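Local coordinates for glutathione transferase lambda1 (Populus trichocarpa, PDB 4PQH), which is a monomeric Lambda-class glutathione transferase that binds glutathione, also covalently, and probably conjugates it to electrophilic substrates, at residues 123-128 against 149-154; 107-112 against 117-122; 131-136 against 184-189; 193-198 against 203-208. All coordinates share one frame; numbering follows the deposited sequence. Where two conformers were deposited one is given.

Contact 1. Residues 123-128 against 149-154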
loop_
_atom_site.group_PDB
_atom_site.type_symbol
_atom_site.label_atom_id
_atom_site.label_comp_id
_atom_site.label_asym_id
_atom_site.label_seq_id
_atom_site.Cartn_x
_atom_site.Cartn_y
_atom_site.Cartn_z
ATOM N N PHE A 123 3.476 -11.821 1.860
ATOM C CA PHE A 123 3.854 -10.991 0.716
ATOM C C PHE A 123 3.670 -11.751 -0.595
ATOM O O PHE A 123 3.176 -11.197 -1.578
ATOM C CB PHE A 123 5.302 -10.520 0.829
ATOM C CG PHE A 123 5.523 -9.458 1.867
ATOM C CD1 PHE A 123 4.644 -8.396 1.998
ATOM C CD2 PHE A 123 6.630 -9.518 2.698
ATOM C CE1 PHE A 123 4.854 -7.415 2.960
ATOM C CE2 PHE A 123 6.847 -8.542 3.662
ATOM C CZ PHE A 123 5.955 -7.489 3.790
ATOM N N SER A 124 4.062 -13.022 -0.595
ATOM C CA SER A 124 3.962 -13.863 -1.789
ATOM C C SER A 124 2.510 -14.072 -2.175
ATOM O O SER A 124 2.195 -14.278 -3.343
ATOM C CB SER A 124 4.619 -15.218 -1.535
ATOM O OG SER A 124 6.034 -15.109 -1.490
ATOM N N TYR A 125 1.626 -14.028 -1.187
ATOM C CA TYR A 125 0.203 -14.254 -1.427
ATOM C C TYR A 125 -0.530 -13.046 -2.019
ATOM O O TYR A 125 -1.658 -13.182 -2.504
ATOM C CB TYR A 125 -0.481 -14.709 -0.127
ATOM C CG TYR A 125 -1.919 -15.131 -0.308
ATOM C CD1 TYR A 125 -2.239 -16.337 -0.921
ATOM C CD2 TYR A 125 -2.958 -14.319 0.121
ATOM C CE1 TYR A 125 -3.553 -16.723 -1.090
ATOM C CE2 TYR A 125 -4.278 -14.698 -0.048
ATOM C CZ TYR A 125 -4.569 -15.903 -0.653
ATOM O OH TYR A 125 -5.883 -16.286 -0.829
ATOM N N THR A 126 0.094 -11.870 -2.003
ATOM C CA THR A 126 -0.603 -10.650 -2.437
ATOM C C THR A 126 -1.145 -10.717 -3.863
ATOM O O THR A 126 -2.249 -10.248 -4.117
ATOM C CB THR A 126 0.255 -9.364 -2.285
ATOM O OG1 THR A 126 1.469 -9.496 -3.031
ATOM C CG2 THR A 126 0.558 -9.075 -0.809
ATOM N N GLY A 127 -0.372 -11.287 -4.785
ATOM C CA GLY A 127 -0.829 -11.444 -6.159
ATOM C C GLY A 127 -2.079 -12.297 -6.257
ATOM O O GLY A 127 -3.039 -11.931 -6.945
ATOM N N SER A 128 -2.065 -13.441 -5.579
ATOM C CA SER A 128 -3.206 -14.353 -5.566
ATOM C C SER A 128 -4.414 -13.686 -4.946
ATOM O O SER A 128 -5.540 -13.883 -5.392
ATOM C CB SER A 128 -2.875 -15.627 -4.784
ATOM O OG SER A 128 -1.720 -16.266 -5.301
ATOM N N ASP A 149 -10.865 -16.092 3.431
ATOM C CA ASP A 149 -10.662 -17.209 4.351
ATOM C C ASP A 149 -9.171 -17.394 4.644
ATOM O O ASP A 149 -8.774 -17.625 5.798
ATOM C CB ASP A 149 -11.237 -18.502 3.777
ATOM C CG ASP A 149 -12.739 -18.549 3.837
ATOM O OD1 ASP A 149 -13.344 -17.702 4.533
ATOM O OD2 ASP A 149 -13.314 -19.447 3.189
ATOM N N TYR A 150 -8.341 -17.269 3.615
ATOM C CA TYR A 150 -6.898 -17.378 3.793
ATOM C C TYR A 150 -6.405 -16.283 4.739
ATOM O O TYR A 150 -5.596 -16.535 5.636
ATOM C CB TYR A 150 -6.172 -17.296 2.445
ATOM C CG TYR A 150 -4.680 -17.505 2.550
ATOM C CD1 TYR A 150 -3.831 -16.447 2.853
ATOM C CD2 TYR A 150 -4.119 -18.761 2.356
ATOM C CE1 TYR A 150 -2.464 -16.632 2.959
ATOM C CE2 TYR A 150 -2.753 -18.957 2.454
ATOM C CZ TYR A 150 -1.929 -17.888 2.758
ATOM O OH TYR A 150 -0.567 -18.078 2.863
ATOM N N ILE A 151 -6.899 -15.071 4.537
ATOM C CA ILE A 151 -6.540 -13.933 5.377
ATOM C C ILE A 151 -6.970 -14.153 6.833
ATOM O O ILE A 151 -6.200 -13.902 7.770
ATOM C CB ILE A 151 -7.159 -12.622 4.825
ATOM C CG1 ILE A 151 -6.563 -12.295 3.450
ATOM C CG2 ILE A 151 -6.981 -11.465 5.800
ATOM C CD1 ILE A 151 -5.057 -12.200 3.454
ATOM N N GLU A 152 -8.195 -14.639 7.017
ATOM C CA GLU A 152 -8.734 -14.897 8.348
ATOM C C GLU A 152 -7.863 -15.909 9.080
ATOM O O GLU A 152 -7.514 -15.720 10.257
ATOM C CB GLU A 152 -10.182 -15.395 8.248
ATOM C CG GLU A 152 -10.796 -15.782 9.584
ATOM C CD GLU A 152 -11.093 -14.590 10.466
ATOM O OE1 GLU A 152 -11.060 -13.441 9.977
ATOM O OE2 GLU A 152 -11.364 -14.817 11.664
ATOM N N THR A 153 -7.484 -16.970 8.378
ATOM C CA THR A 153 -6.629 -17.999 8.957
ATOM C C THR A 153 -5.247 -17.441 9.290
ATOM O O THR A 153 -4.710 -17.702 10.367
ATOM C CB THR A 153 -6.513 -19.226 8.032
ATOM O OG1 THR A 153 -7.792 -19.863 7.939
ATOM C CG2 THR A 153 -5.499 -20.221 8.581
ATOM N N ALA A 154 -4.684 -16.650 8.383
ATOM C CA ALA A 154 -3.378 -16.036 8.619
ATOM C C ALA A 154 -3.383 -15.171 9.875
ATOM O O ALA A 154 -2.403 -15.130 10.607
ATOM C CB ALA A 154 -2.945 -15.219 7.418
#
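Tyr-125 of helix 113-137 and Tyr-150 of helix 144-154 lay their rings against one another in a face-to-face stack, with centroids 3.8 Å apart and planes inclined by only 17°. Because CG of Tyr-125 stands anti to the backbone N (chi1 -173°), the side chain leaves its helix straight across the interhelical gap. Its CB already approaches Tyr-150 CE1 at 4.1 Å. Further out, CG lies 3.6 Å from the same CE1, and the CD2 side of the ring passes over the CE1-CD1 bond. CE2 makes the closest ring-to-ring approach, 3.4 Å from Tyr-150 CD1, and also meets the methyl Ile-151 CD1 at 4.4 Å. CZ then comes over Tyr-150 CG, and the hydroxyl OH ends 3.4 Å from Tyr-150 CB. The root of Tyr-125 thus lies by the outer ring carbons of Tyr-150 and its hydroxyl by the root, the two chains sliding past each other in opposite directions. Tyrosine suits such a place, since its flat ring helps to span the 9.4 Å between Tyr-125 CA and Tyr-150 CA, while its polar tip tolerates a partly exposed site. In the helical C-terminal domain of the GST fold, this stack ties helix 113-137 to helix 144-154. Tyr-175 of helix 170-190 touches both Tyr-125 and Ile-151, and Leu-122, one turn earlier on helix 113-137, packs on Tyr-150.

Contact 2. Residues 107-112 against 117-122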
loop_
_atom_site.group_PDB
_atom_site.type_symbol
_atom_site.label_atom_id
_atom_site.label_comp_id
_atom_site.label_asym_id
_atom_site.label_seq_id
_atom_site.Cartn_x
_atom_site.Cartn_y
_atom_site.Cartn_z
ATOM N N SER A 107 10.410 1.099 13.466
ATOM C CA SER A 107 10.587 -0.044 12.580
ATOM C C SER A 107 9.255 -0.714 12.317
ATOM O O SER A 107 8.493 -0.981 13.250
ATOM C CB SER A 107 11.532 -1.071 13.207
ATOM O OG SER A 107 11.556 -2.262 12.428
ATOM N N LEU A 108 8.989 -1.007 11.046
ATOM C CA LEU A 108 7.750 -1.677 10.668
ATOM C C LEU A 108 7.968 -3.133 10.254
ATOM O O LEU A 108 7.169 -3.708 9.514
ATOM C CB LEU A 108 7.051 -0.888 9.554
ATOM C CG LEU A 108 6.726 0.561 9.932
ATOM C CD1 LEU A 108 6.203 1.312 8.718
ATOM C CD2 LEU A 108 5.719 0.627 11.067
ATOM N N PHE A 109 9.052 -3.740 10.721
ATOM C CA PHE A 109 9.287 -5.147 10.408
ATOM C C PHE A 109 9.987 -5.812 11.591
ATOM O O PHE A 109 11.004 -5.305 12.075
ATOM C CB PHE A 109 10.102 -5.285 9.119
ATOM C CG PHE A 109 9.808 -6.545 8.343
ATOM C CD1 PHE A 109 8.533 -6.787 7.844
ATOM C CD2 PHE A 109 10.798 -7.476 8.105
ATOM C CE1 PHE A 109 8.256 -7.938 7.120
ATOM C CE2 PHE A 109 10.529 -8.629 7.387
ATOM C CZ PHE A 109 9.255 -8.860 6.890
ATOM N N PRO A 110 9.445 -6.944 12.066
ATOM C CA PRO A 110 9.968 -7.591 13.275
ATOM C C PRO A 110 11.267 -8.320 13.023
ATOM O O PRO A 110 11.572 -8.672 11.884
ATOM C CB PRO A 110 8.886 -8.609 13.621
ATOM C CG PRO A 110 8.294 -8.973 12.292
ATOM C CD PRO A 110 8.318 -7.693 11.480
ATOM N N ASP A 111 12.006 -8.562 14.098
ATOM C CA ASP A 111 13.271 -9.275 14.036
ATOM C C ASP A 111 13.116 -10.788 14.099
ATOM O O ASP A 111 13.993 -11.525 13.649
ATOM C CB ASP A 111 14.188 -8.822 15.185
ATOM C CG ASP A 111 13.743 -9.352 16.567
ATOM O OD1 ASP A 111 12.641 -8.989 17.041
ATOM O OD2 ASP A 111 14.515 -10.110 17.211
ATOM N N ASP A 112 12.011 -11.249 14.671
ATOM C CA ASP A 112 11.806 -12.670 14.901
ATOM C C ASP A 112 11.799 -13.418 13.578
ATOM O O ASP A 112 10.978 -13.130 12.708
ATOM C CB ASP A 112 10.492 -12.908 15.634
ATOM C CG ASP A 112 10.226 -14.373 15.886
ATOM O OD1 ASP A 112 10.958 -14.979 16.694
ATOM O OD2 ASP A 112 9.284 -14.918 15.277
ATOM N N GLU A 117 9.547 -15.148 8.273
ATOM C CA GLU A 117 9.206 -16.225 7.339
ATOM C C GLU A 117 7.728 -16.196 6.966
ATOM O O GLU A 117 7.368 -16.352 5.800
ATOM C CB GLU A 117 9.560 -17.592 7.932
ATOM C CG GLU A 117 9.056 -18.775 7.113
ATOM C CD GLU A 117 9.282 -20.106 7.801
ATOM O OE1 GLU A 117 10.094 -20.162 8.747
ATOM O OE2 GLU A 117 8.640 -21.098 7.400
ATOM N N PHE A 118 6.875 -16.003 7.960
ATOM C CA PHE A 118 5.442 -15.943 7.724
ATOM C C PHE A 118 5.120 -14.721 6.880
ATOM O O PHE A 118 4.268 -14.780 5.985
ATOM C CB PHE A 118 4.688 -15.896 9.056
ATOM C CG PHE A 118 3.206 -16.096 8.925
ATOM C CD1 PHE A 118 2.695 -17.289 8.442
ATOM C CD2 PHE A 118 2.326 -15.101 9.311
ATOM C CE1 PHE A 118 1.332 -17.473 8.329
ATOM C CE2 PHE A 118 0.965 -15.282 9.195
ATOM C CZ PHE A 118 0.467 -16.468 8.713
ATOM N N ALA A 119 5.818 -13.620 7.154
ATOM C CA ALA A 119 5.641 -12.387 6.395
ATOM C C ALA A 119 5.919 -12.621 4.921
ATOM O O ALA A 119 5.194 -12.125 4.063
ATOM C CB ALA A 119 6.541 -11.280 6.939
ATOM N N GLU A 120 6.969 -13.374 4.624
ATOM C CA GLU A 120 7.294 -13.643 3.236
ATOM C C GLU A 120 6.209 -14.492 2.570
ATOM O O GLU A 120 5.876 -14.259 1.411
ATOM C CB GLU A 120 8.690 -14.257 3.113
ATOM C CG GLU A 120 9.799 -13.311 3.578
ATOM C CD GLU A 120 9.780 -11.969 2.851
ATOM O OE1 GLU A 120 9.452 -11.934 1.645
ATOM O OE2 GLU A 120 10.094 -10.943 3.486
ATOM N N ASP A 121 5.627 -15.438 3.306
ATOM C CA ASP A 121 4.470 -16.182 2.803
ATOM C C ASP A 121 3.319 -15.239 2.439
ATOM O O ASP A 121 2.659 -15.409 1.410
ATOM C CB ASP A 121 3.978 -17.210 3.833
ATOM C CG ASP A 121 4.944 -18.362 4.029
ATOM O OD1 ASP A 121 5.755 -18.632 3.118
ATOM O OD2 ASP A 121 4.877 -19.009 5.097
ATOM N N LEU A 122 3.086 -14.235 3.280
ATOM C CA LEU A 122 1.977 -13.307 3.073
ATOM C C LEU A 122 2.245 -12.298 1.962
ATOM O O LEU A 122 1.340 -11.953 1.201
ATOM C CB LEU A 122 1.633 -12.593 4.379
ATOM C CG LEU A 122 1.050 -13.524 5.441
ATOM C CD1 LEU A 122 0.745 -12.734 6.701
ATOM C CD2 LEU A 122 -0.191 -14.230 4.914
#
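Phe-109 points its ring from the loop before helix 113-137 at Ala-119, in the second turn of that helix, so the segment leading into the first long helix of the GST C-terminal domain folds back on the helix it introduces. The CZ corner of the ring does the touching: it lies 3.6 Å from Ala-119 CB, with the neighbouring CE1 at 3.8 Å. The methyl meets the ring obliquely. Alanine suits this position because its single carbon lets a bulky aromatic group come close to the helix, and phenylalanine suits the other because it is long enough to bridge the 9.0 Å between Phe-109 CA and Ala-119 CA. Beside this apolar meeting stands Glu-120. Its chain crosses the phenylalanine at about a right angle, and the carboxylate plane is turned 67° from the ring plane. A bend at chi2 (-56°) turns the carboxylate across the helix toward the ring, which brings Glu-120 OE2 within 4.1 Å of Phe-109 CZ. The other oxygen, OE1, has a long, weak ion pair with Lys-97 of helix 92-102. Phe-123, one turn beyond Ala-119, and Lys-116 also touch the Phe-109 ring. The helix start itself is fixed by Asp-112 at the N-cap: a short acidic side chain is ideal there, and its OD2 accepts a hydrogen bond from the backbone N of Lys-115.

Contact 3. Residues 131-136 against 184-189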
loop_
_atom_site.group_PDB
_atom_site.type_symbol
_atom_site.label_atom_id
_atom_site.label_comp_id
_atom_site.label_asym_id
_atom_site.label_seq_id
_atom_site.Cartn_x
_atom_site.Cartn_y
_atom_site.Cartn_z
ATOM N N LYS A 131 -5.819 -11.318 -7.488
ATOM C CA LYS A 131 -6.372 -12.091 -8.595
ATOM C C LYS A 131 -7.717 -12.709 -8.216
ATOM O O LYS A 131 -8.666 -12.648 -8.984
ATOM C CB LYS A 131 -5.375 -13.157 -9.043
ATOM C CG LYS A 131 -5.802 -13.933 -10.262
ATOM C CD LYS A 131 -4.625 -14.659 -10.880
ATOM C CE LYS A 131 -5.092 -15.510 -12.032
ATOM N NZ LYS A 131 -3.978 -16.008 -12.897
ATOM N N ALA A 132 -7.808 -13.253 -7.007
ATOM C CA ALA A 132 -9.045 -13.857 -6.524
ATOM C C ALA A 132 -10.185 -12.840 -6.464
ATOM O O ALA A 132 -11.323 -13.119 -6.878
ATOM C CB ALA A 132 -8.827 -14.469 -5.154
ATOM N N ASN A 133 -9.882 -11.654 -5.952
ATOM C CA ASN A 133 -10.900 -10.620 -5.865
ATOM C C ASN A 133 -11.320 -10.109 -7.232
ATOM O O ASN A 133 -12.509 -9.978 -7.515
ATOM C CB ASN A 133 -10.428 -9.495 -4.952
ATOM C CG ASN A 133 -10.640 -9.824 -3.501
ATOM O OD1 ASN A 133 -11.710 -9.579 -2.961
ATOM N ND2 ASN A 133 -9.640 -10.426 -2.872
ATOM N N ASN A 134 -10.343 -9.839 -8.084
ATOM C CA ASN A 134 -10.638 -9.405 -9.440
ATOM C C ASN A 134 -11.428 -10.432 -10.245
ATOM O O ASN A 134 -12.329 -10.063 -10.998
ATOM C CB ASN A 134 -9.360 -8.965 -10.143
ATOM C CG ASN A 134 -8.868 -7.631 -9.636
ATOM O OD1 ASN A 134 -9.655 -6.698 -9.462
ATOM N ND2 ASN A 134 -7.576 -7.536 -9.368
ATOM N N SER A 135 -11.102 -11.710 -10.062
ATOM C CA SER A 135 -11.856 -12.798 -10.681
ATOM C C SER A 135 -13.320 -12.715 -10.278
ATOM O O SER A 135 -14.213 -12.935 -11.090
ATOM C CB SER A 135 -11.281 -14.151 -10.260
ATOM O OG SER A 135 -12.025 -15.226 -10.811
ATOM N N THR A 136 -13.563 -12.386 -9.013
ATOM C CA THR A 136 -14.921 -12.293 -8.494
ATOM C C THR A 136 -15.664 -11.109 -9.100
ATOM O O THR A 136 -16.795 -11.255 -9.567
ATOM C CB THR A 136 -14.906 -12.184 -6.965
ATOM O OG1 THR A 136 -14.309 -13.366 -6.429
ATOM C CG2 THR A 136 -16.317 -12.042 -6.418
ATOM N N PRO A 184 -15.745 -2.541 0.157
ATOM C CA PRO A 184 -16.993 -1.909 -0.277
ATOM C C PRO A 184 -17.451 -2.418 -1.639
ATOM O O PRO A 184 -18.657 -2.468 -1.888
ATOM C CB PRO A 184 -16.627 -0.416 -0.348
ATOM C CG PRO A 184 -15.151 -0.386 -0.511
ATOM C CD PRO A 184 -14.649 -1.558 0.275
ATOM N N ALA A 185 -16.519 -2.800 -2.508
ATOM C CA ALA A 185 -16.917 -3.269 -3.832
ATOM C C ALA A 185 -17.632 -4.615 -3.758
ATOM O O ALA A 185 -18.621 -4.842 -4.453
ATOM C CB ALA A 185 -15.721 -3.335 -4.758
ATOM N N LEU A 186 -17.160 -5.508 -2.902
ATOM C CA LEU A 186 -17.842 -6.782 -2.725
ATOM C C LEU A 186 -19.224 -6.574 -2.116
ATOM O O LEU A 186 -20.186 -7.266 -2.460
ATOM C CB LEU A 186 -17.010 -7.721 -1.851
ATOM C CG LEU A 186 -15.810 -8.348 -2.564
ATOM C CD1 LEU A 186 -14.853 -8.954 -1.544
ATOM C CD2 LEU A 186 -16.273 -9.393 -3.589
ATOM N N LEU A 187 -19.330 -5.627 -1.191
ATOM C CA LEU A 187 -20.621 -5.333 -0.597
ATOM C C LEU A 187 -21.598 -4.800 -1.647
ATOM O O LEU A 187 -22.762 -5.209 -1.690
ATOM C CB LEU A 187 -20.466 -4.342 0.563
ATOM C CG LEU A 187 -21.663 -4.209 1.495
ATOM C CD1 LEU A 187 -21.905 -5.511 2.242
ATOM C CD2 LEU A 187 -21.412 -3.079 2.462
ATOM N N GLU A 188 -21.125 -3.888 -2.491
ATOM C CA GLU A 188 -21.995 -3.261 -3.480
ATOM C C GLU A 188 -22.334 -4.182 -4.651
ATOM O O GLU A 188 -23.502 -4.341 -5.015
ATOM C CB GLU A 188 -21.371 -1.966 -4.007
ATOM C CG GLU A 188 -22.184 -1.330 -5.134
ATOM C CD GLU A 188 -21.518 -0.112 -5.748
ATOM O OE1 GLU A 188 -20.446 0.301 -5.256
ATOM O OE2 GLU A 188 -22.072 0.431 -6.735
ATOM N N PHE A 189 -21.312 -4.795 -5.234
ATOM C CA PHE A 189 -21.491 -5.505 -6.495
ATOM C C PHE A 189 -21.878 -6.963 -6.308
ATOM O O PHE A 189 -22.506 -7.561 -7.181
ATOM C CB PHE A 189 -20.216 -5.405 -7.335
ATOM C CG PHE A 189 -19.932 -4.020 -7.833
ATOM C CD1 PHE A 189 -20.634 -3.506 -8.904
ATOM C CD2 PHE A 189 -18.968 -3.232 -7.230
ATOM C CE1 PHE A 189 -20.379 -2.229 -9.368
ATOM C CE2 PHE A 189 -18.713 -1.954 -7.686
ATOM C CZ PHE A 189 -19.420 -1.453 -8.755
#
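Leu-186 of helix 170-190 sets one methyl against Asn-133 and the other against Thr-136 of helix 113-137, a helix-helix contact inside the all-helical C-terminal domain of the GST fold. The apolar part is the meeting of methyls: Leu-186 CD2 lies 3.9 Å from Thr-136 CG2, with the two side chains crossing at about a right angle. Threonine turns this methyl outward because CG2 is anti to the backbone N, whereas OG1 swings back along its own helix. A branched leucine can serve two neighbours at once, and its other methyl, CD1, rests 3.5 Å from Asn-133 OD1. That is contact between a methyl and a carbonyl oxygen, and the oxygen is buried without any hydrogen-bonding partner in the model. The hydrogen bonds stay within helix 113-137 or lead to the start of helix 144-154. Asn-133 ND2 donates to the backbone oxygen of Phe-129, which ties down the amide. Thr-136 OG1 receives the backbone N of Ala-144, at the start of helix 144-154, and itself donates to Ala-132 O over 3.0 Å. That oxygen also takes Thr-136 N at 3.2 Å, the two donors arriving from opposite faces of its carbonyl plane.

Contact 4. Residues 193-198 against 203-208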
loop_
_atom_site.group_PDB
_atom_site.type_symbol
_atom_site.label_atom_id
_atom_site.label_comp_id
_atom_site.label_asym_id
_atom_site.label_seq_id
_atom_site.Cartn_x
_atom_site.Cartn_y
_atom_site.Cartn_z
ATOM N N ASP A 193 -20.585 -9.464 2.401
ATOM C CA ASP A 193 -19.892 -8.839 3.523
ATOM C C ASP A 193 -18.716 -9.703 3.963
ATOM O O ASP A 193 -18.904 -10.752 4.579
ATOM C CB ASP A 193 -20.877 -8.662 4.679
ATOM C CG ASP A 193 -20.237 -8.086 5.928
ATOM O OD1 ASP A 193 -19.032 -7.729 5.908
ATOM O OD2 ASP A 193 -20.961 -7.990 6.943
ATOM N N ILE A 194 -17.501 -9.247 3.671
ATOM C CA ILE A 194 -16.311 -10.026 3.990
ATOM C C ILE A 194 -16.131 -10.298 5.485
ATOM O O ILE A 194 -15.472 -11.271 5.852
ATOM C CB ILE A 194 -15.024 -9.374 3.440
ATOM C CG1 ILE A 194 -14.755 -8.023 4.113
ATOM C CG2 ILE A 194 -15.112 -9.254 1.926
ATOM C CD1 ILE A 194 -13.461 -7.396 3.686
ATOM N N THR A 195 -16.718 -9.464 6.344
ATOM C CA THR A 195 -16.556 -9.639 7.791
ATOM C C THR A 195 -17.448 -10.744 8.346
ATOM O O THR A 195 -17.233 -11.206 9.471
ATOM C CB THR A 195 -16.821 -8.342 8.596
ATOM O OG1 THR A 195 -18.203 -7.975 8.504
ATOM C CG2 THR A 195 -15.935 -7.206 8.112
ATOM N N ALA A 196 -18.457 -11.149 7.583
ATOM C CA ALA A 196 -19.382 -12.172 8.061
ATOM C C ALA A 196 -18.682 -13.518 8.228
ATOM O O ALA A 196 -18.198 -14.105 7.262
ATOM C CB ALA A 196 -20.574 -12.287 7.135
ATOM N N GLY A 197 -18.598 -13.987 9.469
ATOM C CA GLY A 197 -17.927 -15.237 9.766
ATOM C C GLY A 197 -16.415 -15.126 9.868
ATOM O O GLY A 197 -15.725 -16.139 9.968
ATOM N N ARG A 198 -15.898 -13.902 9.825
ATOM C CA ARG A 198 -14.455 -13.676 9.825
ATOM C C ARG A 198 -14.066 -12.651 10.887
ATOM O O ARG A 198 -13.730 -11.509 10.578
ATOM C CB ARG A 198 -13.975 -13.243 8.438
ATOM C CG ARG A 198 -14.244 -14.279 7.354
ATOM C CD ARG A 198 -13.467 -14.010 6.072
ATOM N NE ARG A 198 -13.859 -14.970 5.035
ATOM C CZ ARG A 198 -14.905 -14.809 4.225
ATOM N NH1 ARG A 198 -15.646 -13.708 4.305
ATOM N NH2 ARG A 198 -15.201 -15.745 3.329
ATOM N N ALA A 203 -11.783 -7.557 13.102
ATOM C CA ALA A 203 -10.954 -6.868 14.085
ATOM C C ALA A 203 -9.767 -6.145 13.429
ATOM O O ALA A 203 -9.426 -5.022 13.803
ATOM C CB ALA A 203 -10.457 -7.852 15.144
ATOM N N TRP A 204 -9.148 -6.794 12.445
ATOM C CA TRP A 204 -8.027 -6.209 11.715
ATOM C C TRP A 204 -8.459 -4.907 11.043
ATOM O O TRP A 204 -7.762 -3.898 11.108
ATOM C CB TRP A 204 -7.506 -7.203 10.675
ATOM C CG TRP A 204 -6.306 -6.725 9.910
ATOM C CD1 TRP A 204 -4.996 -6.947 10.218
ATOM C CD2 TRP A 204 -6.310 -5.965 8.694
ATOM N NE1 TRP A 204 -4.180 -6.359 9.282
ATOM C CE2 TRP A 204 -4.962 -5.760 8.328
ATOM C CE3 TRP A 204 -7.322 -5.437 7.882
ATOM C CZ2 TRP A 204 -4.601 -5.038 7.188
ATOM C CZ3 TRP A 204 -6.959 -4.730 6.749
ATOM C CH2 TRP A 204 -5.614 -4.539 6.411
ATOM N N ILE A 205 -9.626 -4.925 10.403
ATOM C CA ILE A 205 -10.128 -3.732 9.750
ATOM C C ILE A 205 -10.366 -2.620 10.776
ATOM O O ILE A 205 -9.985 -1.462 10.555
ATOM C CB ILE A 205 -11.392 -4.047 8.925
ATOM C CG1 ILE A 205 -11.046 -4.973 7.752
ATOM C CG2 ILE A 205 -12.034 -2.756 8.416
ATOM C CD1 ILE A 205 -12.270 -5.552 7.091
ATOM N N GLU A 206 -10.969 -2.979 11.910
ATOM C CA GLU A 206 -11.197 -1.993 12.960
ATOM C C GLU A 206 -9.887 -1.401 13.485
ATOM O O GLU A 206 -9.796 -0.191 13.709
ATOM C CB GLU A 206 -12.024 -2.569 14.115
ATOM C CG GLU A 206 -12.306 -1.548 15.206
ATOM C CD GLU A 206 -13.287 -2.042 16.245
ATOM O OE1 GLU A 206 -13.400 -3.271 16.427
ATOM O OE2 GLU A 206 -13.945 -1.192 16.880
ATOM N N GLU A 207 -8.873 -2.242 13.656
ATOM C CA GLU A 207 -7.602 -1.766 14.173
ATOM C C GLU A 207 -6.836 -0.918 13.156
ATOM O O GLU A 207 -6.209 0.080 13.518
ATOM C CB GLU A 207 -6.778 -2.944 14.675
ATOM C CG GLU A 207 -7.410 -3.627 15.908
ATOM C CD GLU A 207 -7.702 -2.650 17.045
ATOM O OE1 GLU A 207 -6.787 -1.879 17.425
ATOM O OE2 GLU A 207 -8.853 -2.641 17.543
ATOM N N MET A 208 -6.892 -1.307 11.886
ATOM C CA MET A 208 -6.277 -0.502 10.837
ATOM C C MET A 208 -6.900 0.877 10.789
ATOM O O MET A 208 -6.206 1.884 10.635
ATOM C CB MET A 208 -6.444 -1.170 9.478
ATOM C CG MET A 208 -5.485 -2.306 9.252
ATOM S SD MET A 208 -3.751 -1.816 9.417
ATOM C CE MET A 208 -3.646 -0.424 8.288
#
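Two overlapping beta turns, type I from Asp-193 to Ala-196 and type II from Thr-195 to Arg-198, form the loop ahead of helix 199-208, and through Ile-194 and Thr-195 this loop rests on Ile-205 of that helix. The contact is small and converges on one methyl: Ile-205 CD1 lies 4.1 Å from Ile-194 CD1 and equally 4.1 Å from Thr-195 CG2. In Ile-194, CG1 sits between the backbone N and the carbonyl carbon (chi1 65°), and an extended chi2 carries CD1 on to Ile-205; isoleucine suits the place as a purely apolar side chain buried between loop and helix. Threonine suits its position because its two branches differ: the methyl goes to Ile-205, while OG1 donates to Asp-193 OD1 over 2.7 Å. The same oxygen accepts Thr-195 N at 2.9 Å, from the same face of the carboxylate; this second bond closes an Asx turn. Gly-197 takes a positive phi of 81°, as the third position of a type II turn favours. Arg-198, at the N-cap position, reaches back to brace the loop: NH1 donates to Ile-194 O over 2.9 Å, with that oxygen almost in the guanidinium plane, and NE forms a salt bridge with Asp-149 of helix 144-154. An Asx turn within overlapping type I and type II turns thus forms the link between helices 170-190 and 199-208 of the GST C-terminal domain.

How the contacts relate
All four contacts belong to the helical part of the fold, away from the bound glutathione. Contacts 1, 2 and 3 share helix 113-137, which contact 2 meets near its start, contact 1 in its middle and contact 3 near its end; the centres of contacts 2 and 3 are 27 Å apart. Along the chain contact 2 closes before contact 1 opens, contacts 1 and 3 interleave, and contact 4 comes last. Contact 1 touches contact 2 by packing and contact 4 by a salt bridge, while Leu-186 links contact 3 to contact 4. This long helix is thus held at its start, middle and end by different parts of the helical domain.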